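Local coordinates for protein homocysteine S-methyltransferase (Escherichia coli, PDB 5DMM) that catalyses zinc-dependent methyl transfer from S-methylmethionine, or less efficiently from S-adenosylmethionine, to homocysteine, yielding methionine, at residues 65-70 with 117-122; 162-167 with 190-195; 276-281 with 303-308. All blocks are in the same frame, centred on the assembly; numbering follows the deposited sequence.

Interaction 1 (65-70 with 117-122); sequences CAITAS and LVAGSV. With HCS (2-amino-4-mercapto-butyric acid), chain F.
The flat groups here are backbone amides and the carboxylate of the bound homocysteine; no ring takes part. Ile67 CG2 and Ser121 OG both come up to carboxylate atom OXT, each 3.5 Å from it. The two segments hold neighbouring parallel strands of the TIM barrel, 65-67 and 117-122. Their backbones pair by hydrogen bonds. Ala119 N donates to Ala66 O at 2.7 Å, almost along the C=O axis. Ala66 N reaches Leu117 O from above the carbonyl plane, 36° out of it. Thr68 N continues the ladder to Ala119 O.

Cys65, Ile67, Leu117 and Ala119 share the inward face. Cys65 SG is anti to the backbone N (chi1 -173°), which lays the sulfur 3.7 Å from Ala119 CB. Ala66 and Val118 share the outward face, where Val118 packs on helix 85-109. The side chains of Thr68 and Val118 cross at about a right angle, with Thr68 CG2 3.7 Å from Val118 CG1.

Beyond Ile67 the chain leaves the strand. Ala69 centres an inverse gamma turn, and Ser70 swings back toward Ser121. Ser121 OG is anti to its backbone N and bonds to Glu168, another residue of the homocysteine pocket. That bond probably helps hold the hydroxyl in place near the ligand.

Both hydroxyls of 65-70 take the crowded position between backbone N and carbonyl carbon. Thr68 OG1 donates to Ser70 OG at 2.8 Å, and Ser70 OG donates in turn to Ser121 O at 2.7 Å, in the carbonyl plane and on a lone pair.

Interaction 2 (162-167 with 190-195); sequences ADLLAC and RAWFSF
Trp192 lays one face of its indole over Ala166. Ala166 CB sits near the rim of that face, 3.4 Å from Trp192 CZ2. Ala166 CA lies over the five-membered ring, 4.0 Å from its centroid and 15° off the normal, a CH-pi contact. Trp192 CG takes the crowded position between backbone N and carbonyl carbon (chi1 76°), which turns the indole toward the neighbouring strand. Leu164 crosses it obliquely, with CD1 3.7 Å from Trp192 CE3. The indole NE1 bonds to the hydroxyl of Tyr253, a residue of the homocysteine pocket. An alanine at Trp192 would remove the indole, with its contacts to Ala166 and Leu164 and its bond to Tyr253, and would probably loosen the packing inside the barrel.

The other face of the sheet carries Leu165, Cys167, Ala191 and Phe193. Cys167 CB stands over the Phe193 ring, 4.1 Å from its centroid. The sulfur approaches the same ring obliquely, with SG 3.9 Å from Phe193 CE1. Leu183 of helix 173-183 and Leu216 of helix 209-217 also pack on Phe193.

Four backbone bonds join the strands. Arg190 O takes Leu165 N, Leu165 O takes Trp192 N, Trp192 O takes Cys167 N, and Cys167 O takes Ser194 N at 2.8 Å. At the N-terminal end a water extends the pairing. It donates to Asp163 O at 3.0 Å and accepts from Arg190 N at 2.8 Å. At the C-terminal end Ser194 OG bonds to Asn228 of the next strand. Strand 164-170, helix 173-183 and strand 191-197 form a beta-alpha-beta unit of the TIM barrel, with the indole on the inward face and the Cys-Phe pair beneath the outer helices.

Interaction 3 (276-281 with 303-308); sequences QLADYL and IAALKA
Segment 276-281 leads into helix 281-286, and segment 303-308 belongs to helix 300-309. The contact joins two neighbouring parts of the outer helical layer of the TIM barrel, on either side of strand 289-292 in the sequence. It is apolar, and the two segments exchange no hydrogen bonds.

The tight part centres on Leu306, which buries more area here than any other residue of the two segments. Its CG is anti to the carbonyl carbon (chi1 -76°), and both methyls reach across. Leu306 CD1 lies 3.6 Å from Leu277 CD2, and the two leucines cross obliquely. Leu306 CD2 comes within 3.7 Å of Ala278 CA. The small residue thus lets the leucine branch approach the backbone of the 3-10 segment 278-280. Beside it two methyls meet tip to tip, Ala278 CB and Ala305 CB, 3.5 Å apart. Leu306 also touches Ile292 of strand 289-292, and Leu277 touches Asp302 and Thr298. Leu277 is about 7 Å from zinc ligand Cys295, side chain to side chain. The packing therefore lies near the metal site, though outside it.

The loose side is at Gln276, which is exposed. Its chain bends at chi2 (112°), bringing NE2 to 4.0 Å from Ala305 CB, a glancing touch. Asp279 is exposed as well, and its carboxylate forms a salt bridge with Arg309 near the end of the same C-terminal helix.

Leu281 closes the packed side. Its CG is anti to the backbone N, and its CD2 methyl rests 3.6 Å from the backbone oxygen Leu306 O.

From the N terminus, interaction 1 closes first, bringing strand 117-122 back beside strand 65-67 after a largely helical excursion. Interaction 2 opens later and closes a shorter loop through helix 173-183. Interaction 3 comes last, its loop running through helix 281-286 and strand 289-292. The three follow in series; none nests in or crosses another. Interactions 1 and 2 touch, because strands 117-122 and 164-170 are neighbours: Gly120 N lies 2.8 Å from Leu164 O, and Ile67 CD1 packs on Trp192 CZ2. Together they join four consecutive barrel strands. Interaction 3 stands apart, its centre about 20 Å from that of interaction 1, and ties the outer layer near the C terminus.

Interaction 1 (65-70 with 117-122)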
loop_
_atom_site.group_PDB
_atom_site.type_symbol
_atom_site.label_atom_id
_atom_site.label_comp_id
_atom_site.label_asym_id
_atom_site.label_seq_id
_atom_site.Cartn_x
_atom_site.Cartn_y
_atom_site.Cartn_z
ATOM N N CYS A 65 7.051 -2.322 -8.115
ATOM C CA CYS A 65 5.745 -2.708 -7.582
ATOM C C CYS A 65 4.756 -1.555 -7.700
ATOM O O CYS A 65 5.011 -0.462 -7.189
ATOM C CB CYS A 65 5.864 -3.149 -6.115
ATOM S SG CYS A 65 4.317 -3.835 -5.434
ATOM N N ALA A 66 3.632 -1.795 -8.375
ATOM C CA ALA A 66 2.546 -0.831 -8.409
ATOM C C ALA A 66 1.552 -1.094 -7.286
ATOM O O ALA A 66 1.239 -2.247 -6.987
ATOM C CB ALA A 66 1.821 -0.876 -9.767
ATOM N N ILE A 67 1.045 -0.034 -6.667
ATOM C CA ILE A 67 -0.007 -0.198 -5.662
ATOM C C ILE A 67 -1.327 0.265 -6.269
ATOM O O ILE A 67 -1.422 1.388 -6.734
ATOM C CB ILE A 67 0.295 0.585 -4.376
ATOM C CG1 ILE A 67 1.625 0.100 -3.789
ATOM C CG2 ILE A 67 -0.845 0.416 -3.363
ATOM C CD1 ILE A 67 2.121 0.877 -2.564
ATOM N N THR A 68 -2.335 -0.605 -6.262
ATOM C CA THR A 68 -3.591 -0.324 -6.979
ATOM C C THR A 68 -4.379 0.818 -6.345
ATOM O O THR A 68 -4.173 1.169 -5.178
ATOM C CB THR A 68 -4.489 -1.571 -7.051
ATOM O OG1 THR A 68 -4.812 -2.015 -5.722
ATOM C CG2 THR A 68 -3.774 -2.691 -7.797
ATOM N N ALA A 69 -5.291 1.398 -7.128
ATOM C CA ALA A 69 -6.095 2.524 -6.657
ATOM C C ALA A 69 -7.313 2.074 -5.851
ATOM O O ALA A 69 -8.431 2.519 -6.121
ATOM C CB ALA A 69 -6.540 3.373 -7.848
ATOM N N SER A 70 -7.111 1.178 -4.883
ATOM C CA SER A 70 -8.235 0.590 -4.152
ATOM C C SER A 70 -8.255 0.974 -2.672
ATOM O O SER A 70 -8.987 0.377 -1.892
ATOM C CB SER A 70 -8.208 -0.936 -4.277
ATOM O OG SER A 70 -6.912 -1.441 -3.981
ATOM N N LEU A 117 5.828 -6.329 -9.865
ATOM C CA LEU A 117 4.720 -6.778 -9.037
ATOM C C LEU A 117 3.532 -5.814 -9.082
ATOM O O LEU A 117 3.676 -4.633 -9.450
ATOM C CB LEU A 117 5.184 -6.957 -7.595
ATOM C CG LEU A 117 6.305 -7.981 -7.379
ATOM C CD1 LEU A 117 6.759 -7.969 -5.936
ATOM C CD2 LEU A 117 5.843 -9.368 -7.804
ATOM N N VAL A 118 2.361 -6.338 -8.724
ATOM C CA VAL A 118 1.178 -5.521 -8.482
ATOM C C VAL A 118 0.670 -5.805 -7.062
ATOM O O VAL A 118 0.365 -6.951 -6.717
ATOM C CB VAL A 118 0.056 -5.805 -9.504
ATOM C CG1 VAL A 118 -1.214 -5.009 -9.162
ATOM C CG2 VAL A 118 0.518 -5.496 -10.922
ATOM N N ALA A 119 0.594 -4.775 -6.232
ATOM C CA ALA A 119 0.096 -4.957 -4.878
ATOM C C ALA A 119 -1.284 -4.344 -4.762
ATOM O O ALA A 119 -1.474 -3.188 -5.130
ATOM C CB ALA A 119 1.043 -4.336 -3.872
ATOM N N GLY A 120 -2.241 -5.105 -4.232
ATOM C CA GLY A 120 -3.592 -4.585 -4.054
ATOM C C GLY A 120 -3.695 -3.756 -2.783
ATOM O O GLY A 120 -3.437 -4.256 -1.684
ATOM N N SER A 121 -4.068 -2.487 -2.924
ATOM C CA SER A 121 -4.164 -1.608 -1.765
ATOM C C SER A 121 -5.361 -1.945 -0.874
ATOM O O SER A 121 -6.518 -1.983 -1.332
ATOM C CB SER A 121 -4.267 -0.153 -2.188
ATOM O OG SER A 121 -4.555 0.621 -1.046
ATOM N N VAL A 122 -5.063 -2.169 0.402
ATOM C CA VAL A 122 -6.062 -2.365 1.439
ATOM C C VAL A 122 -5.927 -1.268 2.485
ATOM O O VAL A 122 -5.004 -1.285 3.312
ATOM C CB VAL A 122 -5.911 -3.749 2.102
ATOM C CG1 VAL A 122 -6.760 -3.856 3.376
ATOM C CG2 VAL A 122 -6.287 -4.837 1.107
HETATM N N HCS F . -3.858 5.350 -1.410
HETATM C CA HCS F . -2.453 5.348 -1.050
HETATM C CB HCS F . -2.317 5.440 0.464
HETATM C CG HCS F . -2.925 6.734 0.991
HETATM S SD HCS F . -2.449 6.966 2.722
HETATM C C HCS F . -1.815 4.081 -1.535
HETATM O OXT HCS F . -2.531 3.236 -2.115
HETATM O O HCS F . -0.592 3.916 -1.339
#

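Interaction 2 (162-167 with 190-195)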
loop_
_atom_site.group_PDB
_atom_site.type_symbol
_atom_site.label_atom_id
_atom_site.label_comp_id
_atom_site.label_asym_id
_atom_site.label_seq_id
_atom_site.Cartn_x
_atom_site.Cartn_y
_atom_site.Cartn_z
ATOM N N ALA A 162 -3.800 -9.816 -8.023
ATOM C CA ALA A 162 -2.752 -9.129 -7.264
ATOM C C ALA A 162 -1.690 -10.123 -6.793
ATOM O O ALA A 162 -2.032 -11.227 -6.367
ATOM C CB ALA A 162 -3.355 -8.401 -6.062
ATOM N N ASP A 163 -0.416 -9.736 -6.874
ATOM C CA ASP A 163 0.676 -10.586 -6.395
ATOM C C ASP A 163 0.718 -10.594 -4.887
ATOM O O ASP A 163 1.070 -11.605 -4.264
ATOM C CB ASP A 163 2.020 -10.115 -6.957
ATOM C CG ASP A 163 2.047 -10.162 -8.464
ATOM O OD1 ASP A 163 1.815 -11.262 -9.016
ATOM O OD2 ASP A 163 2.270 -9.103 -9.091
ATOM N N LEU A 164 0.380 -9.458 -4.300
ATOM C CA LEU A 164 0.262 -9.384 -2.852
ATOM C C LEU A 164 -0.640 -8.234 -2.442
ATOM O O LEU A 164 -1.093 -7.455 -3.279
ATOM C CB LEU A 164 1.631 -9.238 -2.199
ATOM C CG LEU A 164 2.393 -7.930 -2.379
ATOM C CD1 LEU A 164 3.626 -7.984 -1.470
ATOM C CD2 LEU A 164 2.842 -7.707 -3.808
ATOM N N LEU A 165 -0.911 -8.162 -1.144
ATOM C CA LEU A 165 -1.788 -7.157 -0.582
ATOM C C LEU A 165 -0.951 -6.148 0.170
ATOM O O LEU A 165 -0.082 -6.508 0.977
ATOM C CB LEU A 165 -2.818 -7.777 0.356
ATOM C CG LEU A 165 -3.727 -8.855 -0.236
ATOM C CD1 LEU A 165 -4.650 -9.439 0.820
ATOM C CD2 LEU A 165 -4.560 -8.277 -1.379
ATOM N N ALA A 166 -1.210 -4.885 -0.118
ATOM C CA ALA A 166 -0.612 -3.780 0.622
ATOM C C ALA A 166 -1.600 -3.294 1.676
ATOM O O ALA A 166 -2.448 -2.429 1.403
ATOM C CB ALA A 166 -0.246 -2.656 -0.323
ATOM N N CYS A 167 -1.523 -3.868 2.871
ATOM C CA CYS A 167 -2.400 -3.456 3.957
ATOM C C CYS A 167 -1.706 -2.265 4.599
ATOM O O CYS A 167 -0.707 -2.437 5.286
ATOM C CB CYS A 167 -2.618 -4.594 4.947
ATOM S SG CYS A 167 -3.339 -6.064 4.163
ATOM N N ARG A 190 -0.358 -13.260 0.149
ATOM C CA ARG A 190 0.783 -12.712 0.877
ATOM C C ARG A 190 0.542 -11.217 1.054
ATOM O O ARG A 190 -0.108 -10.605 0.205
ATOM C CB ARG A 190 2.087 -12.984 0.126
ATOM C CG ARG A 190 2.360 -14.475 -0.104
ATOM C CD ARG A 190 2.640 -15.189 1.212
ATOM N NE ARG A 190 3.010 -16.593 1.023
ATOM C CZ ARG A 190 2.139 -17.603 0.991
ATOM N NH1 ARG A 190 0.837 -17.375 1.132
ATOM N NH2 ARG A 190 2.570 -18.848 0.822
ATOM N N ALA A 191 1.040 -10.626 2.142
ATOM C CA ALA A 191 0.798 -9.200 2.387
ATOM C C ALA A 191 1.957 -8.511 3.096
ATOM O O ALA A 191 2.725 -9.165 3.814
ATOM C CB ALA A 191 -0.475 -9.018 3.215
ATOM N N TRP A 192 2.070 -7.198 2.908
ATOM C CA TRP A 192 2.814 -6.385 3.860
ATOM C C TRP A 192 1.797 -5.617 4.681
ATOM O O TRP A 192 0.670 -5.394 4.241
ATOM C CB TRP A 192 3.851 -5.452 3.185
ATOM C CG TRP A 192 3.390 -4.179 2.464
ATOM C CD1 TRP A 192 2.827 -3.060 3.022
ATOM C CD2 TRP A 192 3.553 -3.883 1.065
ATOM N NE1 TRP A 192 2.603 -2.101 2.048
ATOM C CE2 TRP A 192 3.045 -2.582 0.845
ATOM C CE3 TRP A 192 4.076 -4.595 -0.021
ATOM C CZ2 TRP A 192 3.052 -1.979 -0.419
ATOM C CZ3 TRP A 192 4.086 -3.993 -1.270
ATOM C CH2 TRP A 192 3.574 -2.703 -1.462
ATOM N N PHE A 193 2.182 -5.296 5.908
ATOM C CA PHE A 193 1.394 -4.463 6.802
ATOM C C PHE A 193 2.201 -3.211 7.106
ATOM O O PHE A 193 3.314 -3.297 7.649
ATOM C CB PHE A 193 1.062 -5.203 8.110
ATOM C CG PHE A 193 -0.129 -6.136 8.016
ATOM C CD1 PHE A 193 -0.218 -7.089 7.007
ATOM C CD2 PHE A 193 -1.139 -6.085 8.965
ATOM C CE1 PHE A 193 -1.321 -7.959 6.929
ATOM C CE2 PHE A 193 -2.243 -6.956 8.898
ATOM C CZ PHE A 193 -2.329 -7.891 7.879
ATOM N N SER A 194 1.648 -2.063 6.744
ATOM C CA SER A 194 2.313 -0.795 6.987
ATOM C C SER A 194 1.425 0.104 7.843
ATOM O O SER A 194 0.211 0.155 7.640
ATOM C CB SER A 194 2.670 -0.132 5.661
ATOM O OG SER A 194 3.282 1.129 5.884
ATOM N N PHE A 195 2.051 0.811 8.786
ATOM C CA PHE A 195 1.368 1.483 9.892
ATOM C C PHE A 195 1.532 2.997 9.899
ATOM O O PHE A 195 2.543 3.521 9.412
ATOM C CB PHE A 195 1.897 0.948 11.234
ATOM C CG PHE A 195 2.079 -0.537 11.258
ATOM C CD1 PHE A 195 0.986 -1.377 11.111
ATOM C CD2 PHE A 195 3.334 -1.090 11.416
ATOM C CE1 PHE A 195 1.145 -2.747 11.122
ATOM C CE2 PHE A 195 3.501 -2.467 11.429
ATOM C CZ PHE A 195 2.403 -3.293 11.277
HETATM O O HOH W 1 -1.090 -12.689 -2.538
#

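Interaction 3 (276-281 with 303-308)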
loop_
_atom_site.group_PDB
_atom_site.type_symbol
_atom_site.label_atom_id
_atom_site.label_comp_id
_atom_site.label_asym_id
_atom_site.label_seq_id
_atom_site.Cartn_x
_atom_site.Cartn_y
_atom_site.Cartn_z
ATOM N N GLN A 276 14.857 16.081 0.797
ATOM C CA GLN A 276 14.467 15.259 -0.343
ATOM C C GLN A 276 14.304 13.793 0.051
ATOM O O GLN A 276 15.135 13.235 0.766
ATOM C CB GLN A 276 15.499 15.383 -1.464
ATOM C CG GLN A 276 15.303 14.401 -2.605
ATOM C CD GLN A 276 14.874 15.083 -3.889
ATOM O OE1 GLN A 276 15.250 16.226 -4.154
ATOM N NE2 GLN A 276 14.073 14.385 -4.691
ATOM N N LEU A 277 13.238 13.171 -0.443
ATOM C CA LEU A 277 12.913 11.796 -0.088
ATOM C C LEU A 277 14.073 10.838 -0.392
ATOM O O LEU A 277 14.503 10.071 0.476
ATOM C CB LEU A 277 11.625 11.364 -0.814
ATOM C CG LEU A 277 11.002 10.024 -0.416
ATOM C CD1 LEU A 277 9.521 9.975 -0.778
ATOM C CD2 LEU A 277 11.716 8.845 -1.064
ATOM N N ALA A 278 14.605 10.902 -1.607
ATOM C CA ALA A 278 15.657 9.977 -2.017
ATOM C C ALA A 278 16.966 10.132 -1.225
ATOM O O ALA A 278 17.772 9.207 -1.189
ATOM C CB ALA A 278 15.931 10.128 -3.498
ATOM N N ASP A 279 17.175 11.282 -0.587
ATOM C CA ASP A 279 18.390 11.492 0.216
ATOM C C ASP A 279 18.463 10.564 1.424
ATOM O O ASP A 279 19.543 10.351 1.986
ATOM C CB ASP A 279 18.485 12.942 0.695
ATOM C CG ASP A 279 18.790 13.911 -0.430
ATOM O OD1 ASP A 279 19.289 13.463 -1.484
ATOM O OD2 ASP A 279 18.531 15.117 -0.258
ATOM N N TYR A 280 17.314 10.024 1.825
ATOM C CA TYR A 280 17.222 9.156 2.997
ATOM C C TYR A 280 17.546 7.693 2.730
ATOM O O TYR A 280 17.639 6.896 3.664
ATOM C CB TYR A 280 15.815 9.236 3.587
ATOM C CG TYR A 280 15.530 10.509 4.334
ATOM C CD1 TYR A 280 15.605 10.546 5.719
ATOM C CD2 TYR A 280 15.183 11.679 3.657
ATOM C CE1 TYR A 280 15.344 11.702 6.410
ATOM C CE2 TYR A 280 14.924 12.841 4.340
ATOM C CZ TYR A 280 15.005 12.848 5.719
ATOM O OH TYR A 280 14.751 14.005 6.415
ATOM N N LEU A 281 17.701 7.327 1.463
ATOM C CA LEU A 281 17.854 5.928 1.096
ATOM C C LEU A 281 18.981 5.203 1.874
ATOM O O LEU A 281 18.769 4.088 2.360
ATOM C CB LEU A 281 18.060 5.815 -0.415
ATOM C CG LEU A 281 18.359 4.456 -1.052
ATOM C CD1 LEU A 281 17.481 3.365 -0.493
ATOM C CD2 LEU A 281 18.166 4.551 -2.558
ATOM N N ILE A 303 10.475 8.621 -7.321
ATOM C CA ILE A 303 10.866 7.249 -7.648
ATOM C C ILE A 303 12.112 7.257 -8.539
ATOM O O ILE A 303 13.035 6.459 -8.353
ATOM C CB ILE A 303 9.703 6.492 -8.341
ATOM C CG1 ILE A 303 8.496 6.459 -7.403
ATOM C CG2 ILE A 303 10.117 5.078 -8.699
ATOM C CD1 ILE A 303 8.853 5.923 -6.014
ATOM N N ALA A 304 12.139 8.170 -9.502
ATOM C CA ALA A 304 13.303 8.331 -10.373
ATOM C C ALA A 304 14.548 8.692 -9.561
ATOM O O ALA A 304 15.638 8.152 -9.782
ATOM C CB ALA A 304 13.022 9.395 -11.431
ATOM N N ALA A 305 14.385 9.585 -8.593
ATOM C CA ALA A 305 15.501 9.939 -7.719
ATOM C C ALA A 305 15.983 8.743 -6.886
ATOM O O ALA A 305 17.181 8.563 -6.688
ATOM C CB ALA A 305 15.116 11.093 -6.803
ATOM N N LEU A 306 15.055 7.923 -6.405
ATOM C CA LEU A 306 15.430 6.755 -5.602
ATOM C C LEU A 306 16.192 5.763 -6.451
ATOM O O LEU A 306 17.181 5.164 -6.004
ATOM C CB LEU A 306 14.190 6.083 -4.993
ATOM C CG LEU A 306 13.551 6.781 -3.787
ATOM C CD1 LEU A 306 12.165 6.242 -3.534
ATOM C CD2 LEU A 306 14.413 6.576 -2.551
ATOM N N LYS A 307 15.737 5.607 -7.684
ATOM C CA LYS A 307 16.328 4.674 -8.633
ATOM C C LYS A 307 17.785 5.052 -8.909
ATOM O O LYS A 307 18.671 4.194 -8.924
ATOM C CB LYS A 307 15.501 4.660 -9.922
ATOM C CG LYS A 307 16.020 3.763 -11.037
ATOM C CD LYS A 307 15.951 2.303 -10.638
ATOM C CE LYS A 307 16.371 1.390 -11.777
ATOM N NZ LYS A 307 16.330 -0.044 -11.355
ATOM N N ALA A 308 18.021 6.349 -9.088
ATOM C CA ALA A 308 19.356 6.861 -9.369
ATOM C C ALA A 308 20.290 6.669 -8.180
ATOM O O ALA A 308 21.478 6.419 -8.363
ATOM C CB ALA A 308 19.289 8.326 -9.757
#